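Local coordinates for protein putative Acetyltransferase (Lactobacillus plantarum WCFS1, PDB 3EFA) that probably transfers an acetyl group from acetyl-coenzyme A to an amine of a still unidentified substrate, at residues A[77-81]-A[82-86]; A[115-118]-A[119-123]; A[37-40]-A[41-44]. All coordinates share one frame; numbering follows the deposited sequence. Where two conformers were deposited one is given.

Contact 1: residues A[77-81]-A[82-86]; sequences VCTRK and AYRGH. With FMT (formic acid), chain C.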
ATOM      1  N   VAL A  77      -9.669 -13.919  -5.872  1.00 35.82           N
ATOM      2  CA  VAL A  77      -9.874 -13.962  -7.324  1.00 38.31           C
ATOM      3  C   VAL A  77      -9.467 -15.311  -7.936  1.00 45.47           C
ATOM      4  O   VAL A  77      -8.331 -15.743  -7.771  1.00 50.24           O
ATOM      5  CB  VAL A  77      -9.025 -12.868  -7.995  1.00 36.41           C
ATOM      6  CG1 VAL A  77      -9.370 -12.733  -9.483  1.00 31.50           C
ATOM      7  CG2 VAL A  77      -9.187 -11.525  -7.249  1.00 36.90           C
ATOM      8  N   CYS A  78     -10.380 -15.977  -8.642  1.00 41.15           N
ATOM      9  CA  CYS A  78     -10.049 -17.273  -9.249  1.00 35.02           C
ATOM     10  C   CYS A  78     -11.030 -17.749 -10.327  1.00 35.51           C
ATOM     11  O   CYS A  78     -12.174 -17.285 -10.403  1.00 37.94           O
ATOM     12  CB  CYS A  78      -9.844 -18.357  -8.171  1.00 41.20           C
ATOM     13  SG  CYS A  78     -11.324 -18.880  -7.231  1.00 40.73           S
ATOM     14  N   THR A  79     -10.568 -18.686 -11.152  1.00 36.41           N
ATOM     15  CA  THR A  79     -11.331 -19.167 -12.302  1.00 32.43           C
ATOM     16  C   THR A  79     -11.277 -20.690 -12.385  1.00 40.34           C
ATOM     17  O   THR A  79     -10.213 -21.283 -12.197  1.00 42.64           O
ATOM     18  CB  THR A  79     -10.766 -18.577 -13.622  1.00 39.40           C
ATOM     19  OG1 THR A  79     -10.949 -17.155 -13.633  1.00 39.18           O
ATOM     20  CG2 THR A  79     -11.451 -19.193 -14.856  1.00 41.69           C
ATOM     21  N   ARG A  80     -12.419 -21.318 -12.667  1.00 37.19           N
ATOM     22  CA  ARG A  80     -12.479 -22.770 -12.854  1.00 37.45           C
ATOM     23  C   ARG A  80     -11.438 -23.206 -13.894  1.00 45.65           C
ATOM     24  O   ARG A  80     -11.281 -22.561 -14.947  1.00 38.77           O
ATOM     25  CB  ARG A  80     -13.892 -23.214 -13.275  1.00 40.66           C
ATOM     26  CG  ARG A  80     -14.127 -24.725 -13.190  1.00 46.20           C
ATOM     27  CD  ARG A  80     -15.493 -25.161 -13.725  1.00 47.12           C
ATOM     28  NE  ARG A  80     -16.613 -24.689 -12.919  1.00 50.11           N
ATOM     29  CZ  ARG A  80     -17.456 -25.470 -12.233  1.00 47.98           C
ATOM     30  NH1 ARG A  80     -17.329 -26.793 -12.229  1.00 37.58           N
ATOM     31  NH2 ARG A  80     -18.449 -24.919 -11.547  1.00 43.08           N
ATOM     32  N   LYS A  81     -10.742 -24.303 -13.597  1.00 46.01           N
ATOM     33  CA  LYS A  81      -9.575 -24.714 -14.370  1.00 57.56           C
ATOM     34  C   LYS A  81      -9.811 -24.870 -15.875  1.00 59.12           C
ATOM     35  O   LYS A  81      -9.016 -24.391 -16.691  1.00 58.18           O
ATOM     36  CB  LYS A  81      -8.962 -25.994 -13.808  1.00 58.14           C
ATOM     37  CG  LYS A  81      -7.497 -26.155 -14.195  1.00 67.72           C
ATOM     38  CD  LYS A  81      -7.022 -27.590 -14.065  1.00 74.59           C
ATOM     39  CE  LYS A  81      -5.589 -27.730 -14.556  1.00 78.85           C
ATOM     40  NZ  LYS A  81      -5.175 -29.155 -14.672  1.00 86.50           N
ATOM     41  N   ALA A  82     -10.892 -25.535 -16.251  1.00 46.94           N
ATOM     42  CA  ALA A  82     -11.128 -25.773 -17.668  1.00 52.74           C
ATOM     43  C   ALA A  82     -11.408 -24.484 -18.465  1.00 58.38           C
ATOM     44  O   ALA A  82     -11.367 -24.494 -19.693  1.00 61.98           O
ATOM     45  CB  ALA A  82     -12.259 -26.793 -17.856  1.00 55.51           C
ATOM     46  N   TYR A  83     -11.676 -23.377 -17.774  1.00 55.03           N
ATOM     47  CA  TYR A  83     -12.102 -22.147 -18.447  1.00 51.51           C
ATOM     48  C   TYR A  83     -11.083 -21.009 -18.365  1.00 53.42           C
ATOM     49  O   TYR A  83     -11.376 -19.871 -18.744  1.00 53.51           O
ATOM     50  CB  TYR A  83     -13.455 -21.682 -17.895  1.00 49.12           C
ATOM     51  CG  TYR A  83     -14.566 -22.660 -18.168  1.00 57.90           C
ATOM     52  CD1 TYR A  83     -15.368 -22.532 -19.298  1.00 58.59           C
ATOM     53  CD2 TYR A  83     -14.806 -23.731 -17.309  1.00 58.50           C
ATOM     54  CE1 TYR A  83     -16.390 -23.442 -19.561  1.00 52.74           C
ATOM     55  CE2 TYR A  83     -15.820 -24.643 -17.566  1.00 58.24           C
ATOM     56  CZ  TYR A  83     -16.606 -24.491 -18.694  1.00 56.71           C
ATOM     57  OH  TYR A  83     -17.616 -25.391 -18.952  1.00 67.31           O
ATOM     58  N   ARG A  84      -9.892 -21.315 -17.863  1.00 50.90           N
ATOM     59  CA  ARG A  84      -8.843 -20.311 -17.750  1.00 56.43           C
ATOM     60  C   ARG A  84      -8.305 -19.917 -19.130  1.00 62.32           C
ATOM     61  O   ARG A  84      -8.282 -20.735 -20.060  1.00 60.77           O
ATOM     62  CB  ARG A  84      -7.701 -20.804 -16.845  1.00 53.66           C
ATOM     63  CG  ARG A  84      -8.161 -21.346 -15.489  1.00 56.82           C
ATOM     64  CD  ARG A  84      -7.053 -21.334 -14.437  1.00 55.08           C
ATOM     65  NE  ARG A  84      -7.568 -21.769 -13.144  1.00 56.84           N
ATOM     66  CZ  ARG A  84      -7.074 -22.771 -12.422  1.00 54.75           C
ATOM     67  NH1 ARG A  84      -6.009 -23.440 -12.845  1.00 45.97           N
ATOM     68  NH2 ARG A  84      -7.648 -23.100 -11.264  1.00 46.89           N
ATOM     69  N   GLY A  85      -7.893 -18.655 -19.259  1.00 58.83           N
ATOM     70  CA  GLY A  85      -7.241 -18.176 -20.463  1.00 54.40           C
ATOM     71  C   GLY A  85      -8.158 -17.793 -21.610  1.00 62.31           C
ATOM     72  O   GLY A  85      -7.736 -17.782 -22.771  1.00 64.85           O
ATOM     73  N   HIS A  86      -9.409 -17.475 -21.301  1.00 59.19           N
ATOM     74  CA  HIS A  86     -10.353 -17.053 -22.335  1.00 57.80           C
ATOM     75  C   HIS A  86     -10.942 -15.670 -22.041  1.00 52.45           C
ATOM     76  O   HIS A  86     -11.957 -15.298 -22.621  1.00 47.89           O
ATOM     77  CB  HIS A  86     -11.483 -18.075 -22.496  1.00 56.48           C
ATOM     78  CG  HIS A  86     -11.023 -19.439 -22.913  1.00 70.45           C
ATOM     79  ND1 HIS A  86     -10.599 -19.726 -24.193  1.00 74.45           N
ATOM     80  CD2 HIS A  86     -10.944 -20.604 -22.223  1.00 71.01           C
ATOM     81  CE1 HIS A  86     -10.265 -21.003 -24.272  1.00 69.76           C
ATOM     82  NE2 HIS A  86     -10.466 -21.557 -23.089  1.00 71.43           N
TER
HETATM   83  C   FMT C 202      -8.835 -16.251 -16.140  1.00 64.17           C
HETATM   84  O1  FMT C 202      -9.986 -16.032 -16.528  1.00 57.02           O
HETATM   85  O2  FMT C 202      -8.072 -17.069 -16.661  1.00 67.40           O
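R84 reaches back over the turn to the carbonyl oxygen at the end of strand 71-79. Its NE donates to T79 O at 2.9 Å, tilted about 30° from the carbonyl plane, and NH2 adds a weak second bond to the same oxygen. With CG anti to its own carbonyl carbon (chi1 -51°) and the chain extended from CG to NE, the guanidinium turns one face to K81. CA of K81 sits 3.7 Å above the centre of that face, and K81 CG comes within 3.4 Å of R84 NH1. A salt bridge from R84 NH2 to E29 of helix 12-29 probably offsets the arginine charge and fixes the rotation of the group.

On another side of the turn, R80 and Y83 run side by side, R80 CD 3.9 Å from Y83 CE2, with guanidinium and ring almost perpendicular. R80 bends at chi3 and bonds through NH2 to P58 O, while the tyrosine also rests on L57 and I59. The backbone is drawn into a 3-10 turn by Y83 N to R80 O at 3.0 Å, followed by a weak bond from R84 N to K81 O.

A formic acid molecule, probably from the crystallisation liquor, accepts a 3.0 Å bond at O2 from G85 N and is also held by G89 N; T79 OG1, whose stronger partner is T60, approaches it only weakly. This pair of backbone amides, where strand 71-79 passes to helix 88-102, belongs to the R-x-x-G-x-G signature opening at R84, the GNAT motif A loop that in relatives binds the pyrophosphate of acetyl-CoA.

Contact 2: residues A[115-118]-A[119-123]; sequences TAQR and FYELC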
ATOM      1  N   THR A 115       3.499 -12.583 -10.097  1.00 57.60           N
ATOM      2  CA  THR A 115       3.348 -13.113 -11.450  1.00 66.42           C
ATOM      3  C   THR A 115       2.182 -12.517 -12.252  1.00 66.70           C
ATOM      4  O   THR A 115       2.131 -12.652 -13.474  1.00 67.48           O
ATOM      5  CB  THR A 115       3.216 -14.650 -11.436  1.00 81.26           C
ATOM      6  OG1 THR A 115       2.773 -15.100 -12.720  1.00 95.63           O
ATOM      7  CG2 THR A 115       2.212 -15.101 -10.382  1.00 78.72           C
ATOM      8  N   ALA A 116       1.253 -11.851 -11.576  1.00 62.26           N
ATOM      9  CA  ALA A 116       0.102 -11.262 -12.263  1.00 56.15           C
ATOM     10  C   ALA A 116       0.254  -9.763 -12.556  1.00 47.63           C
ATOM     11  O   ALA A 116      -0.675  -9.125 -13.049  1.00 47.54           O
ATOM     12  CB  ALA A 116      -1.182 -11.526 -11.468  1.00 46.21           C
ATOM     13  N   GLN A 117       1.423  -9.201 -12.264  1.00 47.60           N
ATOM     14  CA  GLN A 117       1.606  -7.759 -12.391  1.00 53.45           C
ATOM     15  C   GLN A 117       1.160  -7.235 -13.769  1.00 58.54           C
ATOM     16  O   GLN A 117       0.350  -6.303 -13.853  1.00 54.62           O
ATOM     17  CB  GLN A 117       3.055  -7.348 -12.058  1.00 48.55           C
ATOM     18  CG  GLN A 117       3.363  -5.874 -12.320  1.00 45.57           C
ATOM     19  CD  GLN A 117       4.665  -5.381 -11.664  1.00 56.39           C
ATOM     20  OE1 GLN A 117       5.213  -6.018 -10.754  1.00 54.27           O
ATOM     21  NE2 GLN A 117       5.149  -4.224 -12.118  1.00 44.10           N
ATOM     22  N   ARG A 118       1.674  -7.846 -14.838  1.00 57.67           N
ATOM     23  CA  ARG A 118       1.422  -7.366 -16.200  1.00 62.99           C
ATOM     24  C   ARG A 118      -0.046  -7.401 -16.576  1.00 59.12           C
ATOM     25  O   ARG A 118      -0.564  -6.465 -17.191  1.00 59.30           O
ATOM     26  CB  ARG A 118       2.219  -8.163 -17.233  1.00 77.49           C
ATOM     27  CG  ARG A 118       1.960  -7.696 -18.671  1.00 93.79           C
ATOM     28  CD  ARG A 118       2.713  -8.543 -19.700  1.00111.25           C
ATOM     29  NE  ARG A 118       2.661  -8.020 -21.072  1.00122.71           N
ATOM     30  CZ  ARG A 118       2.633  -6.730 -21.415  1.00124.67           C
ATOM     31  NH1 ARG A 118       2.657  -5.775 -20.492  1.00123.52           N
ATOM     32  NH2 ARG A 118       2.591  -6.391 -22.700  1.00124.14           N
ATOM     33  N   PHE A 119      -0.702  -8.502 -16.223  1.00 60.54           N
ATOM     34  CA  PHE A 119      -2.140  -8.648 -16.409  1.00 54.80           C
ATOM     35  C   PHE A 119      -2.882  -7.420 -15.860  1.00 58.57           C
ATOM     36  O   PHE A 119      -3.658  -6.785 -16.580  1.00 57.01           O
ATOM     37  CB  PHE A 119      -2.613  -9.939 -15.732  1.00 53.52           C
ATOM     38  CG  PHE A 119      -4.106 -10.138 -15.747  1.00 56.77           C
ATOM     39  CD1 PHE A 119      -4.748 -10.635 -16.876  1.00 59.52           C
ATOM     40  CD2 PHE A 119      -4.866  -9.852 -14.621  1.00 53.89           C
ATOM     41  CE1 PHE A 119      -6.135 -10.833 -16.887  1.00 55.18           C
ATOM     42  CE2 PHE A 119      -6.240 -10.046 -14.624  1.00 56.35           C
ATOM     43  CZ  PHE A 119      -6.878 -10.536 -15.759  1.00 46.69           C
ATOM     44  N   TYR A 120      -2.624  -7.067 -14.600  1.00 53.73           N
ATOM     45  CA  TYR A 120      -3.323  -5.933 -13.991  1.00 50.14           C
ATOM     46  C   TYR A 120      -2.924  -4.584 -14.599  1.00 47.33           C
ATOM     47  O   TYR A 120      -3.746  -3.665 -14.658  1.00 42.80           O
ATOM     48  CB  TYR A 120      -3.215  -5.949 -12.449  1.00 44.57           C
ATOM     49  CG  TYR A 120      -4.051  -7.063 -11.837  1.00 49.64           C
ATOM     50  CD1 TYR A 120      -5.446  -7.037 -11.917  1.00 50.11           C
ATOM     51  CD2 TYR A 120      -3.454  -8.153 -11.209  1.00 47.99           C
ATOM     52  CE1 TYR A 120      -6.219  -8.060 -11.386  1.00 51.54           C
ATOM     53  CE2 TYR A 120      -4.220  -9.181 -10.669  1.00 42.75           C
ATOM     54  CZ  TYR A 120      -5.605  -9.128 -10.761  1.00 55.16           C
ATOM     55  OH  TYR A 120      -6.379 -10.147 -10.227  1.00 54.48           O
ATOM     56  N   GLU A 121      -1.679  -4.473 -15.061  1.00 45.18           N
ATOM     57  CA  GLU A 121      -1.243  -3.271 -15.776  1.00 51.12           C
ATOM     58  C   GLU A 121      -2.038  -3.067 -17.084  1.00 56.93           C
ATOM     59  O   GLU A 121      -2.439  -1.945 -17.402  1.00 53.55           O
ATOM     60  CB  GLU A 121       0.273  -3.287 -16.021  1.00 48.14           C
ATOM     61  CG  GLU A 121       1.081  -3.126 -14.724  1.00 55.95           C
ATOM     62  CD  GLU A 121       2.594  -3.171 -14.911  1.00 56.92           C
ATOM     63  OE1 GLU A 121       3.076  -3.730 -15.922  1.00 58.10           O
ATOM     64  OE2 GLU A 121       3.307  -2.656 -14.023  1.00 53.70           O
ATOM     65  N   LEU A 122      -2.285  -4.146 -17.828  1.00 49.56           N
ATOM     66  CA  LEU A 122      -3.128  -4.049 -19.020  1.00 59.10           C
ATOM     67  C   LEU A 122      -4.537  -3.562 -18.682  1.00 60.57           C
ATOM     68  O   LEU A 122      -5.181  -2.900 -19.503  1.00 55.51           O
ATOM     69  CB  LEU A 122      -3.214  -5.382 -19.766  1.00 56.49           C
ATOM     70  CG  LEU A 122      -2.034  -5.740 -20.671  1.00 62.85           C
ATOM     71  CD1 LEU A 122      -2.282  -7.075 -21.311  1.00 53.80           C
ATOM     72  CD2 LEU A 122      -1.791  -4.665 -21.739  1.00 67.55           C
ATOM     73  N   CYS A 123      -5.011  -3.888 -17.481  1.00 45.90           N
ATOM     74  CA  CYS A 123      -6.328  -3.429 -17.043  1.00 43.68           C
ATOM     75  C   CYS A 123      -6.285  -2.024 -16.443  1.00 45.55           C
ATOM     76  O   CYS A 123      -7.319  -1.497 -16.028  1.00 45.98           O
ATOM     77  CB  CYS A 123      -6.970  -4.411 -16.050  1.00 42.94           C
ATOM     78  SG  CYS A 123      -7.285  -6.074 -16.708  1.00 50.88           S
TER
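Y120 lays the CD2-CE2 side of its ring alongside the methyl of A116 one turn earlier, with Y120 CE2 3.9 Å from A116 CB. A116 O, which accepts the bond from Y120 N, lies 3.5 Å from Y120 CD2. F119 adds cover: its CD2 stands over the centre of one face of the tyrosine ring, 3.8 Å above the plane. L93 of helix 88-102 and M142 of strand 139-145 also touch Y120, burying the ring between helix and sheet.

The polar contact lies farther round the helix. Q117 NE2 donates to E121 OE2 at 3.1 Å, and the bond is nearly straight. The acceptor lies in the amide plane of Q117, but the amide meets the carboxylate from above, the two planes being 83° apart. Q117 has CG anti to its backbone N (chi1 174°) and E121 has CG anti to its carbonyl carbon (chi1 -69°); both chains are extended beyond CG, which brings their ends together across one turn. Q117 CG also touches the carboxylate, 3.6 Å from E121 OE2.

With an alanine here in place of E121, the Q117 amide would probably lose its acceptor and be set free to turn.

Backbone bonds from Y120 N, E121 N and L122 N to the carbonyls four residues back carry the short helix. Aromatic and methyl groups fasten one side of it to the protein body, whereas on the other an amide-carboxylate bond joins Q117 to E121, whose chain also touches M142, with the R118 guanidinium near enough for probable long-range attraction to E121 but making no ion pair.

Contact 3: residues A[37-40]-A[41-44]; sequences EFDV and KDTD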
ATOM      1  N   GLU A  37      -7.430 -19.876   3.619  1.00 50.58           N
ATOM      2  CA  GLU A  37      -8.287 -19.398   2.525  1.00 49.17           C
ATOM      3  C   GLU A  37      -9.589 -18.761   3.025  1.00 53.47           C
ATOM      4  O   GLU A  37      -9.951 -17.659   2.595  1.00 41.75           O
ATOM      5  CB  GLU A  37      -8.624 -20.524   1.539  1.00 44.84           C
ATOM      6  CG  GLU A  37      -9.634 -20.117   0.467  1.00 50.20           C
ATOM      7  CD  GLU A  37      -9.137 -18.940  -0.377  1.00 55.17           C
ATOM      8  OE1 GLU A  37      -7.901 -18.798  -0.499  1.00 49.15           O
ATOM      9  OE2 GLU A  37      -9.971 -18.165  -0.913  1.00 45.22           O
ATOM     10  N   PHE A  38     -10.286 -19.463   3.922  1.00 35.61           N
ATOM     11  CA  PHE A  38     -11.551 -18.985   4.460  1.00 43.48           C
ATOM     12  C   PHE A  38     -11.316 -18.302   5.798  1.00 47.11           C
ATOM     13  O   PHE A  38     -10.739 -18.890   6.714  1.00 50.63           O
ATOM     14  CB  PHE A  38     -12.591 -20.133   4.515  1.00 40.78           C
ATOM     15  CG  PHE A  38     -12.801 -20.786   3.171  1.00 38.48           C
ATOM     16  CD1 PHE A  38     -13.590 -20.157   2.199  1.00 32.59           C
ATOM     17  CD2 PHE A  38     -12.138 -21.969   2.842  1.00 32.97           C
ATOM     18  CE1 PHE A  38     -13.754 -20.725   0.924  1.00 32.43           C
ATOM     19  CE2 PHE A  38     -12.285 -22.546   1.582  1.00 32.42           C
ATOM     20  CZ  PHE A  38     -13.095 -21.927   0.614  1.00 38.07           C
ATOM     21  N   ASP A  39     -11.742 -17.045   5.892  1.00 37.38           N
ATOM     22  CA  ASP A  39     -11.288 -16.182   6.984  1.00 39.98           C
ATOM     23  C   ASP A  39     -12.437 -15.454   7.646  1.00 43.47           C
ATOM     24  O   ASP A  39     -13.611 -15.623   7.265  1.00 42.52           O
ATOM     25  CB  ASP A  39     -10.226 -15.167   6.492  1.00 38.66           C
ATOM     26  CG  ASP A  39     -10.812 -14.069   5.575  1.00 47.95           C
ATOM     27  OD1 ASP A  39     -12.042 -14.034   5.329  1.00 42.43           O
ATOM     28  OD2 ASP A  39     -10.032 -13.216   5.094  1.00 49.13           O
ATOM     29  N   VAL A  40     -12.083 -14.614   8.613  1.00 44.69           N
ATOM     30  CA  VAL A  40     -13.056 -13.873   9.404  1.00 45.09           C
ATOM     31  C   VAL A  40     -13.973 -12.932   8.587  1.00 53.75           C
ATOM     32  O   VAL A  40     -15.067 -12.605   9.037  1.00 58.70           O
ATOM     33  CB  VAL A  40     -12.371 -13.116  10.551  1.00 55.68           C
ATOM     34  CG1 VAL A  40     -11.619 -11.875  10.014  1.00 41.35           C
ATOM     35  CG2 VAL A  40     -13.386 -12.747  11.618  1.00 55.23           C
ATOM     36  N   LYS A  41     -13.549 -12.512   7.394  1.00 51.71           N
ATOM     37  CA  LYS A  41     -14.421 -11.703   6.529  1.00 52.36           C
ATOM     38  C   LYS A  41     -15.544 -12.504   5.832  1.00 48.27           C
ATOM     39  O   LYS A  41     -16.487 -11.921   5.276  1.00 40.88           O
ATOM     40  CB  LYS A  41     -13.613 -10.950   5.467  1.00 49.76           C
ATOM     41  CG  LYS A  41     -12.497 -10.093   6.005  1.00 60.91           C
ATOM     42  CD  LYS A  41     -13.013  -8.898   6.789  1.00 76.88           C
ATOM     43  CE  LYS A  41     -11.845  -8.094   7.366  1.00 88.40           C
ATOM     44  NZ  LYS A  41     -12.235  -7.235   8.526  1.00 90.42           N
ATOM     45  N   ASP A  42     -15.440 -13.828   5.836  1.00 39.69           N
ATOM     46  CA  ASP A  42     -16.473 -14.638   5.181  1.00 44.80           C
ATOM     47  C   ASP A  42     -17.678 -14.834   6.090  1.00 46.62           C
ATOM     48  O   ASP A  42     -17.786 -15.866   6.741  1.00 43.00           O
ATOM     49  CB  ASP A  42     -15.922 -15.999   4.754  1.00 36.35           C
ATOM     50  CG  ASP A  42     -14.982 -15.898   3.571  1.00 39.51           C
ATOM     51  OD1 ASP A  42     -15.393 -15.310   2.548  1.00 42.28           O
ATOM     52  OD2 ASP A  42     -13.845 -16.412   3.659  1.00 40.13           O
ATOM     53  N   THR A  43     -18.560 -13.833   6.129  1.00 49.93           N
ATOM     54  CA  THR A  43     -19.802 -13.868   6.902  1.00 50.88           C
ATOM     55  C   THR A  43     -21.008 -13.894   5.954  1.00 60.58           C
ATOM     56  O   THR A  43     -20.848 -13.811   4.735  1.00 56.59           O
ATOM     57  CB  THR A  43     -19.938 -12.616   7.786  1.00 54.37           C
ATOM     58  OG1 THR A  43     -20.228 -11.484   6.956  1.00 55.84           O
ATOM     59  CG2 THR A  43     -18.651 -12.347   8.601  1.00 36.27           C
ATOM     60  N   ASP A  44     -22.209 -13.982   6.531  0.50 61.78           N
ATOM     61  CA  ASP A  44     -23.476 -13.966   5.787  0.50 59.09           C
ATOM     62  C   ASP A  44     -23.715 -12.651   5.063  0.50 56.92           C
ATOM     63  O   ASP A  44     -24.519 -12.574   4.131  0.50 56.94           O
ATOM     64  CB  ASP A  44     -24.650 -14.176   6.744  0.50 55.18           C
ATOM     65  CG  ASP A  44     -24.748 -15.588   7.234  0.50 50.06           C
ATOM     66  OD1 ASP A  44     -24.308 -16.485   6.492  0.50 58.48           O
ATOM     67  OD2 ASP A  44     -25.264 -15.797   8.352  0.50 45.96           O
TER
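Three hydrogen bonds close the loop around D39 and D42. D42 N returns to D39 O at 2.9 Å, closing a type I beta turn, although the donor stands above the carbonyl plane. In the other direction D39 N bonds to D42 OD2 at 3.1 Å, meeting its anti side, so backbone and side chain of D42 both grip D39. D39 OD1 accepts weakly from K41 N as an Asx turn; its CG lies between backbone N and carbonyl carbon (chi1 71°), folding the carboxylate over the turn. An inverse gamma turn centred on D42 follows, with T43 N bonded to K41 O.

Electrostatically, the two aspartates come close, D39 OD1 being 3.4 Å from D42 OD2. R63 forms salt bridges to both and R22 one to D42, which probably offsets the repulsion; Y48 OH also bonds to D42.

Other van der Waals contacts are slighter: D42 OD2 lies at the ring edge of F38, 4.0 Å from CD1, and T43 CG2 touches V40 O.

The turn links helix 34-37 to strand 48-52 and lies against helix 12-29, where F38 rests on R22 and Q23 and D42 on Y19, while R63 reaches it from strand 57-66.

How the contacts relate
Contact 1 ends strand 71-79 and contact 2 lies on the helix that follows strand 107-113; between these two parallel strands acetyl-CoA is usually wedged in GNAT enzymes. Their centres are about 16 Å apart, yet they touch where V77 CG1 packs 4.0 Å from Y120 OH. The formic acid at contact 1 lies where relatives probably hold the pyrophosphate. Contact 3 is more remote, its centre about 22 Å from that of contact 1 and about 26 Å from that of contact 2, touching neither. R22 of helix 12-29 joins contacts 1 and 3, touching C78 and bridging to E37 and D42. A glycerol bound to E37 lies beside contact 3, away from the formic acid loop.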